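Local coordinates for protein kinase A regulatory subunit (Trypanosoma cruzi, PDB 6HYQ) that probably regulates a protein kinase A catalytic subunit through cyclic nucleotide-binding domains, and is seen here with bound guanosine, at residues Asn43-Phe48 with Gly106-Glu111; Gly76-Asn81 with Asp117-Ala122; Leu112-Asp117 with Asp139-Leu144. All coordinates share one frame; numbering follows the deposited sequence. Where two conformers were deposited one is given.

Interaction 1 (Asn43-Phe48 with Gly106-Glu111); sequences NVLFSF and GTAVGE. With GMP (guanosine), chain E.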
loop_
_atom_site.group_PDB
_atom_site.type_symbol
_atom_site.label_atom_id
_atom_site.label_comp_id
_atom_site.label_asym_id
_atom_site.label_seq_id
_atom_site.Cartn_x
_atom_site.Cartn_y
_atom_site.Cartn_z
ATOM N N ASN A 43 0.793 4.481 -5.552
ATOM C CA ASN A 43 -0.538 4.806 -5.025
ATOM C C ASN A 43 -1.532 3.669 -5.317
ATOM O O ASN A 43 -1.691 3.223 -6.461
ATOM C CB ASN A 43 -1.076 6.108 -5.594
ATOM C CG ASN A 43 -2.372 6.455 -4.940
ATOM O OD1 ASN A 43 -3.381 5.792 -5.189
ATOM N ND2 ASN A 43 -2.365 7.519 -4.106
ATOM N N VAL A 44 -2.202 3.205 -4.246
ATOM C CA VAL A 44 -3.007 1.979 -4.272
ATOM C C VAL A 44 -4.225 2.097 -5.178
ATOM O O VAL A 44 -4.765 1.082 -5.628
ATOM C CB VAL A 44 -3.541 1.625 -2.865
ATOM C CG1 VAL A 44 -2.440 1.520 -1.824
ATOM C CG2 VAL A 44 -4.703 2.681 -2.371
ATOM N N LEU A 45 -4.634 3.306 -5.546
ATOM C CA LEU A 45 -5.726 3.396 -6.490
ATOM C C LEU A 45 -5.416 2.682 -7.805
ATOM O O LEU A 45 -6.347 2.242 -8.489
ATOM C CB LEU A 45 -6.094 4.876 -6.744
ATOM C CG LEU A 45 -6.780 5.562 -5.549
ATOM C CD1 LEU A 45 -6.904 7.080 -5.651
ATOM C CD2 LEU A 45 -8.156 4.949 -5.356
ATOM N N PHE A 46 -4.132 2.506 -8.146
ATOM C CA PHE A 46 -3.748 2.002 -9.464
ATOM C C PHE A 46 -3.029 0.670 -9.371
ATOM O O PHE A 46 -2.358 0.232 -10.334
ATOM C CB PHE A 46 -2.895 3.011 -10.210
ATOM C CG PHE A 46 -3.415 4.444 -10.129
ATOM C CD1 PHE A 46 -3.119 5.229 -9.025
ATOM C CD2 PHE A 46 -4.191 4.965 -11.159
ATOM C CE1 PHE A 46 -3.548 6.500 -8.939
ATOM C CE2 PHE A 46 -4.682 6.238 -11.101
ATOM C CZ PHE A 46 -4.339 7.044 -9.979
ATOM N N SER A 47 -3.233 -0.036 -8.251
ATOM C CA SER A 47 -2.386 -1.189 -7.968
ATOM C C SER A 47 -2.513 -2.249 -9.049
ATOM O O SER A 47 -1.559 -3.014 -9.287
ATOM C CB SER A 47 -2.684 -1.783 -6.610
ATOM O OG SER A 47 -2.322 -0.889 -5.624
ATOM N N PHE A 48 -3.690 -2.440 -9.592
ATOM C CA PHE A 48 -3.895 -3.605 -10.406
ATOM C C PHE A 48 -4.155 -3.295 -11.889
ATOM O O PHE A 48 -4.866 -4.010 -12.594
ATOM C CB PHE A 48 -5.003 -4.453 -9.792
ATOM C CG PHE A 48 -4.704 -4.870 -8.401
ATOM C CD1 PHE A 48 -3.665 -5.802 -8.170
ATOM C CD2 PHE A 48 -5.492 -4.378 -7.284
ATOM C CE1 PHE A 48 -3.342 -6.235 -6.879
ATOM C CE2 PHE A 48 -5.151 -4.808 -5.985
ATOM C CZ PHE A 48 -4.072 -5.754 -5.792
ATOM N N GLY A 106 2.638 11.668 -2.843
ATOM C CA GLY A 106 2.279 10.359 -3.319
ATOM C C GLY A 106 0.836 9.954 -3.113
ATOM O O GLY A 106 0.382 9.012 -3.785
ATOM N N THR A 107 0.123 10.638 -2.214
ATOM C CA THR A 107 -1.253 10.374 -1.822
ATOM C C THR A 107 -2.198 11.160 -2.704
ATOM O O THR A 107 -1.771 12.030 -3.485
ATOM C CB THR A 107 -1.483 10.705 -0.334
ATOM O OG1 THR A 107 -1.257 12.093 -0.098
ATOM C CG2 THR A 107 -0.557 9.900 0.560
ATOM N N ALA A 108 -3.520 10.891 -2.520
ATOM C CA ALA A 108 -4.581 11.304 -3.427
ATOM C C ALA A 108 -5.737 11.874 -2.624
ATOM O O ALA A 108 -6.036 11.419 -1.523
ATOM C CB ALA A 108 -5.095 10.144 -4.295
ATOM N N VAL A 109 -6.374 12.891 -3.173
ATOM C CA VAL A 109 -7.620 13.405 -2.616
ATOM C C VAL A 109 -8.648 13.347 -3.744
ATOM O O VAL A 109 -8.273 13.399 -4.925
ATOM C CB VAL A 109 -7.459 14.835 -2.011
ATOM C CG1 VAL A 109 -6.551 14.832 -0.819
ATOM C CG2 VAL A 109 -6.911 15.801 -3.033
ATOM N N GLY A 110 -9.905 13.066 -3.399
ATOM C CA GLY A 110 -10.965 12.988 -4.388
ATOM C C GLY A 110 -11.421 11.595 -4.713
ATOM O O GLY A 110 -12.409 11.415 -5.453
ATOM N N GLU A 111 -10.720 10.580 -4.247
ATOM C CA GLU A 111 -11.079 9.245 -4.713
ATOM C C GLU A 111 -12.410 8.795 -4.100
ATOM O O GLU A 111 -13.069 7.887 -4.613
ATOM C CB GLU A 111 -9.948 8.271 -4.396
ATOM C CG GLU A 111 -10.014 7.725 -2.972
ATOM C CD GLU A 111 -9.635 8.761 -1.932
ATOM O OE1 GLU A 111 -9.608 8.466 -0.736
ATOM O OE2 GLU A 111 -9.243 9.874 -2.330
HETATM O "O5'" GMP E . -13.334 14.409 0.967
HETATM C "C5'" GMP E . -12.306 14.836 0.084
HETATM C "C4'" GMP E . -11.077 13.950 0.144
HETATM O "O4'" GMP E . -10.520 13.978 1.484
HETATM C "C3'" GMP E . -11.257 12.456 -0.171
HETATM O "O3'" GMP E . -11.253 12.184 -1.555
HETATM C "C2'" GMP E . -10.107 11.790 0.564
HETATM O "O2'" GMP E . -8.887 11.770 -0.223
HETATM C "C1'" GMP E . -9.956 12.702 1.793
HETATM N N9 GMP E . -10.734 12.199 2.918
HETATM C C8 GMP E . -12.069 12.388 3.065
HETATM N N7 GMP E . -12.439 11.829 4.220
HETATM C C5 GMP E . -11.322 11.317 4.739
HETATM C C6 GMP E . -11.053 10.566 6.024
HETATM O O6 GMP E . -11.962 10.314 6.777
HETATM N N1 GMP E . -9.700 10.174 6.302
HETATM C C2 GMP E . -8.611 10.419 5.417
HETATM N N2 GMP E . -7.313 9.915 5.842
HETATM N N3 GMP E . -8.848 11.149 4.229
HETATM C C4 GMP E . -10.254 11.555 3.928
#
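N43, just before the short 3-10 turn 44-45, and L45 within it meet the 106-111 segment near its two ends. One methyl of L45, CD1, lies 3.5 Å from E111 CB and 3.8 Å from A108 CB, while CD2 rests against the E111 CB-CG bond. The leucine and glutamate side chains cross at about a right angle, and only the aliphatic root of E111 is involved. Its CG sits between the backbone N and the carbonyl carbon (chi1 84°) and the chain bends again at chi2, which carries the carboxylate past the leucine to the ligand. There OE2 accepts a hydrogen bond from guanosine O2' at 2.9 Å, while OE1 is hydrogen-bonded to Y172 OH; the two oxygens are thus divided between ligand and protein, and the second bond should limit rotation of the carboxylate.

At the other end the N43 amide faces two ways. Its ND2 donates to G106 O at 3.1 Å, an almost straight bond (174°) that uses a carbonyl lone pair and lies in the amide plane. Its OD1 accepts from L45 N at 2.8 Å, closing an Asx turn. One amide therefore shapes the turn that presents L45 and ties that turn to the strand. A108 CB fills the place between, touching both L45 CD1 and N43 ND2.

The contact fits the loop between helices 30-41 and 51-60 against edge strand 108-109, with L83 of strand 82-86 packing on both L45 and E111, and helices 171-179 and 264-268 packing on V44.

Interaction 2 (Gly76-Asn81 with Asp117-Ala122); sequences GQTTCN and DTPVVA. With GMP (guanosine), chain E.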
loop_
_atom_site.group_PDB
_atom_site.type_symbol
_atom_site.label_atom_id
_atom_site.label_comp_id
_atom_site.label_asym_id
_atom_site.label_seq_id
_atom_site.Cartn_x
_atom_site.Cartn_y
_atom_site.Cartn_z
ATOM N N GLY A 76 -18.939 19.671 0.823
ATOM C CA GLY A 76 -20.192 19.994 0.214
ATOM C C GLY A 76 -20.112 20.280 -1.256
ATOM O O GLY A 76 -21.140 20.251 -1.938
ATOM N N GLN A 77 -18.923 20.555 -1.762
ATOM C CA GLN A 77 -18.789 20.847 -3.177
ATOM C C GLN A 77 -19.326 19.692 -4.010
ATOM O O GLN A 77 -19.125 18.517 -3.689
ATOM C CB GLN A 77 -17.330 21.119 -3.532
ATOM C CG GLN A 77 -17.083 21.243 -5.033
ATOM C CD GLN A 77 -15.647 21.516 -5.374
ATOM O OE1 GLN A 77 -14.764 21.358 -4.536
ATOM N NE2 GLN A 77 -15.400 21.914 -6.617
ATOM N N THR A 78 -20.029 20.036 -5.071
ATOM C CA THR A 78 -20.467 19.088 -6.068
ATOM C C THR A 78 -19.735 19.269 -7.380
ATOM O O THR A 78 -19.855 18.421 -8.268
ATOM C CB THR A 78 -21.959 19.255 -6.304
ATOM O OG1 THR A 78 -22.226 20.653 -6.481
ATOM C CG2 THR A 78 -22.743 18.694 -5.145
ATOM N N THR A 79 -18.958 20.343 -7.503
ATOM C CA THR A 79 -18.353 20.814 -8.736
ATOM C C THR A 79 -16.944 20.262 -8.972
ATOM O O THR A 79 -16.290 20.691 -9.930
ATOM C CB THR A 79 -18.279 22.351 -8.685
ATOM O OG1 THR A 79 -17.355 22.747 -7.661
ATOM C CG2 THR A 79 -19.637 22.955 -8.317
ATOM N N CYS A 80 -16.448 19.357 -8.110
ATOM C CA CYS A 80 -15.092 18.812 -8.229
ATOM C C CYS A 80 -14.982 17.661 -9.238
ATOM O O CYS A 80 -14.617 17.881 -10.395
ATOM C CB CYS A 80 -14.613 18.358 -6.844
ATOM S SG CYS A 80 -12.993 17.579 -6.774
ATOM N N ASN A 81 -15.341 16.445 -8.834
ATOM C CA ASN A 81 -15.367 15.277 -9.729
ATOM C C ASN A 81 -14.012 15.000 -10.404
ATOM O O ASN A 81 -13.936 14.598 -11.569
ATOM C CB ASN A 81 -16.432 15.484 -10.792
ATOM C CG ASN A 81 -17.577 16.311 -10.293
ATOM O OD1 ASN A 81 -17.861 16.327 -9.096
ATOM N ND2 ASN A 81 -18.206 17.062 -11.192
ATOM N N ASP A 117 -19.695 8.170 -5.444
ATOM C CA ASP A 117 -20.511 9.226 -6.044
ATOM C C ASP A 117 -21.291 9.959 -4.963
ATOM O O ASP A 117 -22.466 9.669 -4.719
ATOM C CB ASP A 117 -21.444 8.666 -7.133
ATOM C CG ASP A 117 -20.814 8.700 -8.535
ATOM O OD1 ASP A 117 -20.012 9.612 -8.829
ATOM O OD2 ASP A 117 -21.123 7.809 -9.353
ATOM N N THR A 118 -20.625 10.905 -4.322
ATOM C CA THR A 118 -21.201 11.755 -3.303
ATOM C C THR A 118 -20.490 13.089 -3.397
ATOM O O THR A 118 -19.433 13.182 -4.030
ATOM C CB THR A 118 -21.046 11.141 -1.905
ATOM O OG1 THR A 118 -21.512 12.046 -0.904
ATOM C CG2 THR A 118 -19.637 10.872 -1.610
ATOM N N PRO A 119 -21.060 14.148 -2.827
ATOM C CA PRO A 119 -20.330 15.418 -2.691
ATOM C C PRO A 119 -19.075 15.323 -1.834
ATOM O O PRO A 119 -18.951 14.468 -0.959
ATOM C CB PRO A 119 -21.361 16.337 -2.040
ATOM C CG PRO A 119 -22.645 15.772 -2.460
ATOM C CD PRO A 119 -22.491 14.318 -2.555
ATOM N N VAL A 120 -18.112 16.189 -2.124
ATOM C CA VAL A 120 -16.914 16.248 -1.306
ATOM C C VAL A 120 -17.360 16.144 0.157
ATOM O O VAL A 120 -18.293 16.829 0.577
ATOM C CB VAL A 120 -16.104 17.532 -1.577
ATOM C CG1 VAL A 120 -14.806 17.582 -0.747
ATOM C CG2 VAL A 120 -15.811 17.700 -3.071
ATOM N N VAL A 121 -16.744 15.206 0.894
ATOM C CA VAL A 121 -16.991 14.954 2.312
ATOM C C VAL A 121 -16.109 15.818 3.206
ATOM O O VAL A 121 -16.468 16.119 4.355
ATOM C CB VAL A 121 -16.730 13.459 2.583
ATOM C CG1 VAL A 121 -16.935 13.126 4.043
ATOM C CG2 VAL A 121 -17.591 12.569 1.660
ATOM N N ALA A 122 -14.939 16.193 2.735
ATOM C CA ALA A 122 -14.032 16.893 3.608
ATOM C C ALA A 122 -13.284 17.935 2.801
ATOM O O ALA A 122 -13.122 17.813 1.595
ATOM C CB ALA A 122 -13.084 15.882 4.257
HETATM O "O5'" GMP E . -13.334 14.409 0.967
HETATM C "C5'" GMP E . -12.306 14.836 0.084
HETATM C "C4'" GMP E . -11.077 13.950 0.144
HETATM O "O4'" GMP E . -10.520 13.978 1.484
HETATM C "C3'" GMP E . -11.257 12.456 -0.171
HETATM O "O3'" GMP E . -11.253 12.184 -1.555
HETATM C "C2'" GMP E . -10.107 11.790 0.564
HETATM O "O2'" GMP E . -8.887 11.770 -0.223
HETATM C "C1'" GMP E . -9.956 12.702 1.793
HETATM N N9 GMP E . -10.734 12.199 2.918
HETATM C C8 GMP E . -12.069 12.388 3.065
HETATM N N7 GMP E . -12.439 11.829 4.220
HETATM C C5 GMP E . -11.322 11.317 4.739
HETATM C C6 GMP E . -11.053 10.566 6.024
HETATM O O6 GMP E . -11.962 10.314 6.777
HETATM N N1 GMP E . -9.700 10.174 6.302
HETATM C C2 GMP E . -8.611 10.419 5.417
HETATM N N2 GMP E . -7.313 9.915 5.842
HETATM N N3 GMP E . -8.848 11.149 4.229
HETATM C C4 GMP E . -10.254 11.555 3.928
#
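G76 opens the contact by donating its backbone N to V120 O, 2.9 Å away and nearly straight at 170°, although the donor stands above the carbonyl plane. A positive phi of 96° lets the glycine turn the chain here. Q77 returns the bond: its carbonyl O accepts from V120 N at 3.0 Å, with the donor in the carbonyl plane. V120 is thus gripped by both of its backbone polar groups. The side chain of Q77 contributes mainly its CB, 3.8 Å from V120 CG2, and the two side chains cross obliquely. V120 CG1 stands anti to the backbone N (chi1 -178°), which leaves CG2 anti to the carbonyl carbon and turned to Q77 and C80.

T78 follows at the exposed margin, where its CG2 lies alongside P119 CG at 4.0 Å, the two side chains pointing the same way. Farther on, C80 is directed toward the 117-122 segment and sets its CB 4.0 Å from V120 CG2, so this methyl is touched by both Q77 and C80, while M73 also packs on V120.

The two hydrogen bonds across the segments are both backbone bonds, and the side chains add mainly carbon contacts. Such chemistry probably helps to set the course of the chain at V120, whose CG1 packs on guanosine C5' before A122 N makes a weak bond to O5'.

Interaction 3 (Leu112-Asp117 with Asp139-Leu144); sequences LELMYD and DTYRNL. With GMP (guanosine), chain E.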
loop_
_atom_site.group_PDB
_atom_site.type_symbol
_atom_site.label_atom_id
_atom_site.label_comp_id
_atom_site.label_asym_id
_atom_site.label_seq_id
_atom_site.Cartn_x
_atom_site.Cartn_y
_atom_site.Cartn_z
ATOM N N LEU A 112 -12.674 9.297 -2.895
ATOM C CA LEU A 112 -13.877 8.909 -2.136
ATOM C C LEU A 112 -15.136 9.351 -2.831
ATOM O O LEU A 112 -16.071 8.568 -2.946
ATOM C CB LEU A 112 -13.815 9.513 -0.730
ATOM C CG LEU A 112 -14.733 9.038 0.405
ATOM C CD1 LEU A 112 -14.543 7.601 0.623
ATOM C CD2 LEU A 112 -14.356 9.767 1.663
ATOM N N GLU A 113 -15.125 10.558 -3.407
ATOM C CA GLU A 113 -16.258 11.091 -4.133
ATOM C C GLU A 113 -16.441 10.352 -5.429
ATOM O O GLU A 113 -17.579 10.112 -5.860
ATOM C CB GLU A 113 -15.997 12.575 -4.444
ATOM C CG GLU A 113 -16.020 13.502 -3.191
ATOM C CD GLU A 113 -14.832 13.317 -2.174
ATOM O OE1 GLU A 113 -13.717 12.821 -2.528
ATOM O OE2 GLU A 113 -15.057 13.700 -1.001
ATOM N N LEU A 114 -15.313 9.991 -6.077
ATOM C CA LEU A 114 -15.368 9.227 -7.318
ATOM C C LEU A 114 -15.809 7.777 -7.136
ATOM O O LEU A 114 -16.323 7.171 -8.076
ATOM C CB LEU A 114 -14.002 9.240 -8.006
ATOM C CG LEU A 114 -13.509 10.644 -8.377
ATOM C CD1 LEU A 114 -12.261 10.547 -9.155
ATOM C CD2 LEU A 114 -14.578 11.455 -9.166
ATOM N N MET A 115 -15.513 7.159 -6.013
ATOM C CA MET A 115 -15.851 5.752 -5.833
ATOM C C MET A 115 -17.270 5.607 -5.292
ATOM O O MET A 115 -17.959 4.623 -5.617
ATOM C CB MET A 115 -14.868 5.067 -4.850
ATOM C CG MET A 115 -13.385 4.962 -5.284
ATOM S SD MET A 115 -12.249 4.432 -3.991
ATOM C CE MET A 115 -12.538 2.702 -4.127
ATOM N N TYR A 116 -17.704 6.553 -4.470
ATOM C CA TYR A 116 -19.006 6.428 -3.826
ATOM C C TYR A 116 -20.033 7.464 -4.343
ATOM O O TYR A 116 -21.161 7.507 -3.828
ATOM C CB TYR A 116 -18.800 6.435 -2.298
ATOM C CG TYR A 116 -17.894 5.299 -1.838
ATOM C CD1 TYR A 116 -18.381 4.003 -1.610
ATOM C CD2 TYR A 116 -16.562 5.546 -1.575
ATOM C CE1 TYR A 116 -17.499 2.943 -1.148
ATOM C CE2 TYR A 116 -15.633 4.480 -1.154
ATOM C CZ TYR A 116 -16.103 3.220 -0.967
ATOM O OH TYR A 116 -15.208 2.256 -0.512
ATOM N N ASP A 117 -19.695 8.170 -5.444
ATOM C CA ASP A 117 -20.511 9.226 -6.044
ATOM C C ASP A 117 -21.291 9.959 -4.963
ATOM O O ASP A 117 -22.466 9.669 -4.719
ATOM C CB ASP A 117 -21.444 8.666 -7.133
ATOM C CG ASP A 117 -20.814 8.700 -8.535
ATOM O OD1 ASP A 117 -20.012 9.612 -8.829
ATOM O OD2 ASP A 117 -21.123 7.809 -9.353
ATOM N N ASP A 139 -14.172 10.762 -15.894
ATOM C CA ASP A 139 -14.449 9.776 -16.940
ATOM C C ASP A 139 -13.328 8.742 -17.052
ATOM O O ASP A 139 -13.610 7.540 -17.130
ATOM C CB ASP A 139 -14.682 10.448 -18.301
ATOM C CG ASP A 139 -16.066 11.097 -18.439
ATOM O OD1 ASP A 139 -17.068 10.493 -18.017
ATOM O OD2 ASP A 139 -16.153 12.209 -19.002
ATOM N N THR A 140 -12.042 9.183 -17.023
ATOM C CA THR A 140 -10.899 8.264 -17.206
ATOM C C THR A 140 -10.709 7.351 -15.994
ATOM O O THR A 140 -10.263 6.219 -16.120
ATOM C CB THR A 140 -9.637 9.089 -17.439
ATOM O OG1 THR A 140 -9.861 10.011 -18.510
ATOM C CG2 THR A 140 -8.508 8.193 -17.774
ATOM N N TYR A 141 -10.982 7.851 -14.807
ATOM C CA TYR A 141 -10.868 7.027 -13.603
ATOM C C TYR A 141 -11.920 5.911 -13.594
ATOM O O TYR A 141 -11.572 4.738 -13.482
ATOM C CB TYR A 141 -10.977 7.885 -12.343
ATOM C CG TYR A 141 -10.980 7.088 -11.052
ATOM C CD1 TYR A 141 -9.806 6.525 -10.550
ATOM C CD2 TYR A 141 -12.160 6.868 -10.358
ATOM C CE1 TYR A 141 -9.805 5.788 -9.392
ATOM C CE2 TYR A 141 -12.177 6.132 -9.198
ATOM C CZ TYR A 141 -11.009 5.594 -8.715
ATOM O OH TYR A 141 -11.065 4.868 -7.551
ATOM N N ARG A 142 -13.205 6.255 -13.779
ATOM C CA ARG A 142 -14.275 5.260 -13.653
ATOM C C ARG A 142 -14.216 4.225 -14.763
ATOM O O ARG A 142 -14.670 3.093 -14.568
ATOM C CB ARG A 142 -15.658 5.928 -13.630
ATOM C CG ARG A 142 -15.959 6.655 -12.314
ATOM C CD ARG A 142 -17.372 7.199 -12.135
ATOM N NE ARG A 142 -18.392 6.181 -11.925
ATOM C CZ ARG A 142 -19.093 5.605 -12.901
ATOM N NH1 ARG A 142 -18.890 5.925 -14.180
ATOM N NH2 ARG A 142 -20.013 4.703 -12.602
ATOM N N ASN A 143 -13.630 4.571 -15.903
ATOM C CA ASN A 143 -13.570 3.692 -17.065
ATOM C C ASN A 143 -12.281 2.913 -17.191
ATOM O O ASN A 143 -12.285 1.887 -17.863
ATOM C CB ASN A 143 -13.746 4.471 -18.379
ATOM C CG ASN A 143 -15.175 4.512 -18.850
ATOM O OD1 ASN A 143 -15.780 3.478 -19.101
ATOM N ND2 ASN A 143 -15.716 5.703 -18.998
ATOM N N LEU A 144 -11.181 3.381 -16.603
ATOM C CA LEU A 144 -9.883 2.759 -16.791
ATOM C C LEU A 144 -9.160 2.433 -15.490
ATOM O O LEU A 144 -8.113 1.793 -15.542
ATOM C CB LEU A 144 -8.987 3.672 -17.645
ATOM C CG LEU A 144 -7.694 3.116 -18.234
ATOM C CD1 LEU A 144 -7.958 2.013 -19.221
ATOM C CD2 LEU A 144 -6.913 4.225 -18.892
HETATM O "O5'" GMP E . -13.334 14.409 0.967
HETATM C "C5'" GMP E . -12.306 14.836 0.084
HETATM C "C4'" GMP E . -11.077 13.950 0.144
HETATM O "O4'" GMP E . -10.520 13.978 1.484
HETATM C "C3'" GMP E . -11.257 12.456 -0.171
HETATM O "O3'" GMP E . -11.253 12.184 -1.555
HETATM C "C2'" GMP E . -10.107 11.790 0.564
HETATM O "O2'" GMP E . -8.887 11.770 -0.223
HETATM C "C1'" GMP E . -9.956 12.702 1.793
HETATM N N9 GMP E . -10.734 12.199 2.918
HETATM C C8 GMP E . -12.069 12.388 3.065
HETATM N N7 GMP E . -12.439 11.829 4.220
HETATM C C5 GMP E . -11.322 11.317 4.739
HETATM C C6 GMP E . -11.053 10.566 6.024
HETATM O O6 GMP E . -11.962 10.314 6.777
HETATM N N1 GMP E . -9.700 10.174 6.302
HETATM C C2 GMP E . -8.611 10.419 5.417
HETATM N N2 GMP E . -7.313 9.915 5.842
HETATM N N3 GMP E . -8.848 11.149 4.229
HETATM C C4 GMP E . -10.254 11.555 3.928
#
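Helix 112-116 and helix 139-144 approach to 10.6 Å between the axes of these short segments with an angle of 51° between their directions, and L114 and R142 are the nearest pair of CA atoms. Y141 bridges most of the gap. With its CG anti to the backbone N (chi1 175°), the ring reaches across to L114, whose CB lies 3.8 Å from Y141 CE2. L114 CD1 adds a second touch, 3.9 Å from Y141 CD2. At the phenol end M115 comes to the ring edge, near its plane, with CG 3.2 Å from Y141 OH; since M115 was modelled in two conformers, this detail is less certain. L83 of strand 82-86 packs on both L114 and Y141, continuing the apolar cluster.

On the exposed side the extended start of R142 runs CD past L114 O, and the bend at chi3 then turns NE toward D117, with OD2 4.1 Å from R142 NE, beyond a salt bridge. Their planes are 25° apart, but the oxygen lies well out of the guanidinium plane, leaving a merely electrostatic attraction for this conformer of D117.

Another side of helix 112-116 faces guanosine. The E113 carboxylate spans two hydroxyls of guanosine: OE1 accepts from O3' and OE2 from O5', each at 2.7 Å, and OE2 also accepts from V121 N. L112 CD2 lies 3.8 Å from C8 of the base. This short helix and the loop after it correspond to the phosphate-binding cassette of cyclic nucleotide-binding domains, here holding a nucleoside without a phosphate; Y141 belongs to the helix directly after the beta-sandwich, a region that in such domains leads into the C-terminal helices.

How the interactions relate
From the N terminus, the loop at 43-48 is the first segment, and interaction 1 closes a long excursion when strand 108-109 and the start of helix 111-116 reach it. Interaction 2 starts within that excursion, at 76-81, and ends beyond it at 117-122, so the two cross. Interaction 3 opens right after interaction 1 closes, and crosses interaction 2, with which it shares D117; its second segment follows strand 130-137. L45 touches Y141, linking interactions 1 and 3, while N81 packs on L114 between interactions 2 and 3. Together they tie the loop after helix 30-41, two loops of the sandwich, and helices 111-116 and 138-144 round one guanosine, which all three touch.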